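Endoglucanase CEL5A (Eubacterium cellulosolvens, PDB 4AFM) probably degrades cellulose-type beta-glucans as a family 5 glycoside hydrolase, the part described here being a non-catalytic carbohydrate binding module linked to xyloglucan recognition. Local coordinates at residues K48-G53 / D82-F87. Numbering follows the deposited sequence. Where two conformers were deposited one is given.
Sequences KVDYSG and DGTAVF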
loop_
_atom_site.group_PDB
_atom_site.type_symbol
_atom_site.label_atom_id
_atom_site.label_comp_id
_atom_site.label_asym_id
_atom_site.label_seq_id
_atom_site.Cartn_x
_atom_site.Cartn_y
_atom_site.Cartn_z
ATOM N N LYS A 48 -1.570 13.197 -5.887
ATOM C CA LYS A 48 -2.879 13.764 -6.141
ATOM C C LYS A 48 -3.912 12.815 -5.597
ATOM O O LYS A 48 -3.860 11.572 -5.812
ATOM C CB LYS A 48 -3.117 13.893 -7.640
ATOM C CG LYS A 48 -2.042 14.802 -8.258
ATOM C CD LYS A 48 -2.457 15.168 -9.653
ATOM C CE LYS A 48 -1.851 14.261 -10.627
ATOM N NZ LYS A 48 -1.696 15.157 -11.825
ATOM N N VAL A 49 -4.921 13.335 -4.926
ATOM C CA VAL A 49 -5.946 12.496 -4.263
ATOM C C VAL A 49 -7.323 12.972 -4.708
ATOM O O VAL A 49 -7.620 14.205 -4.488
ATOM C CB VAL A 49 -5.816 12.616 -2.715
ATOM C CG1 VAL A 49 -6.844 11.691 -2.084
ATOM C CG2 VAL A 49 -4.422 12.249 -2.238
ATOM N N ASP A 50 -8.133 12.136 -5.244
ATOM C CA ASP A 50 -9.544 12.466 -5.511
ATOM C C ASP A 50 -10.297 12.114 -4.280
ATOM O O ASP A 50 -10.282 10.923 -3.815
ATOM C CB ASP A 50 -10.054 11.697 -6.696
ATOM C CG ASP A 50 -9.361 12.030 -7.999
ATOM O OD1 ASP A 50 -8.611 12.995 -8.123
ATOM O OD2 ASP A 50 -9.589 11.207 -8.951
ATOM N N TYR A 51 -11.029 13.062 -3.703
ATOM C CA TYR A 51 -11.664 12.892 -2.368
ATOM C C TYR A 51 -12.885 13.744 -2.279
ATOM O O TYR A 51 -13.026 14.728 -3.039
ATOM C CB TYR A 51 -10.679 13.223 -1.238
ATOM C CG TYR A 51 -10.440 14.678 -1.051
ATOM C CD1 TYR A 51 -9.716 15.410 -2.036
ATOM C CD2 TYR A 51 -10.986 15.378 0.039
ATOM C CE1 TYR A 51 -9.604 16.800 -1.909
ATOM C CE2 TYR A 51 -10.814 16.746 0.144
ATOM C CZ TYR A 51 -10.107 17.415 -0.831
ATOM O OH TYR A 51 -9.966 18.815 -0.722
ATOM N N SER A 52 -13.694 13.446 -1.297
ATOM C CA SER A 52 -14.804 14.353 -0.902
ATOM C C SER A 52 -15.161 14.058 0.516
ATOM O O SER A 52 -14.840 13.002 1.077
ATOM C CB SER A 52 -15.917 14.260 -1.823
ATOM O OG SER A 52 -16.561 13.084 -1.782
ATOM N N GLY A 53 -15.939 14.957 1.166
ATOM C CA GLY A 53 -16.626 14.692 2.391
ATOM C C GLY A 53 -15.991 15.312 3.611
ATOM O O GLY A 53 -16.647 15.492 4.630
ATOM N N ASP A 82 -11.480 20.918 -8.451
ATOM C CA ASP A 82 -12.366 19.679 -9.026
ATOM C C ASP A 82 -12.413 18.186 -8.373
ATOM O O ASP A 82 -12.386 17.143 -8.935
ATOM C CB ASP A 82 -11.849 19.326 -10.391
ATOM C CG ASP A 82 -12.867 18.605 -11.247
ATOM O OD1 ASP A 82 -14.112 18.755 -11.056
ATOM O OD2 ASP A 82 -12.322 17.828 -12.106
ATOM N N GLY A 83 -12.463 18.309 -7.127
ATOM C CA GLY A 83 -12.489 17.185 -6.148
ATOM C C GLY A 83 -11.101 16.602 -5.991
ATOM O O GLY A 83 -11.088 15.392 -5.565
ATOM N N THR A 84 -10.029 17.239 -6.263
ATOM C CA THR A 84 -8.695 16.681 -6.237
ATOM C C THR A 84 -7.753 17.524 -5.436
ATOM O O THR A 84 -7.649 18.774 -5.687
ATOM C CB THR A 84 -8.105 16.512 -7.664
ATOM O OG1 THR A 84 -8.981 15.719 -8.444
ATOM C CG2 THR A 84 -6.715 15.954 -7.696
ATOM N N ALA A 85 -7.065 16.987 -4.467
ATOM C CA ALA A 85 -6.003 17.690 -3.718
ATOM C C ALA A 85 -4.670 17.364 -4.321
ATOM O O ALA A 85 -4.383 16.147 -4.650
ATOM C CB ALA A 85 -6.001 17.195 -2.286
ATOM N N VAL A 86 -3.814 18.343 -4.479
ATOM C CA VAL A 86 -2.461 18.154 -5.022
ATOM C C VAL A 86 -1.491 18.477 -3.969
ATOM O O VAL A 86 -1.549 19.590 -3.347
ATOM C CB VAL A 86 -2.276 19.017 -6.271
ATOM C CG1 VAL A 86 -0.848 18.874 -6.770
ATOM C CG2 VAL A 86 -3.314 18.705 -7.329
ATOM N N PHE A 87 -0.504 17.595 -3.703
ATOM C CA PHE A 87 0.577 17.812 -2.752
ATOM C C PHE A 87 1.886 17.708 -3.543
ATOM O O PHE A 87 1.992 16.829 -4.395
ATOM C CB PHE A 87 0.579 16.759 -1.645
ATOM C CG PHE A 87 -0.704 16.688 -0.869
ATOM C CD1 PHE A 87 -1.741 15.856 -1.268
ATOM C CD2 PHE A 87 -0.891 17.450 0.305
ATOM C CE1 PHE A 87 -2.882 15.747 -0.562
ATOM C CE2 PHE A 87 -2.064 17.340 1.020
ATOM C CZ PHE A 87 -3.054 16.484 0.602
#
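Val-49 and Ala-85 form the hydrogen-bonded pair at the middle of an antiparallel strand pairing in one sheet of the beta-sandwich of this carbohydrate binding module. Val-49 N gives its hydrogen to Ala-85 O at 2.9 Å, and Ala-85 N returns one to Val-49 O at 2.8 Å. Where the strand 84-88 begins, Tyr-51 N donates to Gly-83 O at 3.0 Å; Gly-83 sits there with positive phi (77°), a conformation that favours glycine. On one face of the sheet Asp-50 and Thr-84, a non-hydrogen-bonded pair, run side by side in the same direction. Thr-84 OG1 donates to Asp-50 OD1 at 2.8 Å, coming from above the carboxylate plane, 44° out of it, while Thr-84 CG2 packs 4.1 Å from Lys-48 CB. An alanine at Thr-84 would probably leave the Asp-50 carboxylate without this donor and freer to turn, and open a small gap beside Lys-48. On the other face, chi1 of Tyr-51 (75°) sets CG between the backbone N and the carbonyl carbon. The edge of its ring lies against Thr-84 C and Ala-85 N, and the ring atom CE1 of Tyr-51 meets Ala-85 CB at 3.6 Å. Val-49 CG2 touches the edge of the Phe-87 ring at CE1, 4.2 Å away. This apolar face rests on Ile-56 and Leu-58 of strand 56-62 in the second sheet, whereas strand 118-127 pairs with the 45-52 strand and strand 79-81 with 84-88, placing both segments inside their sheet.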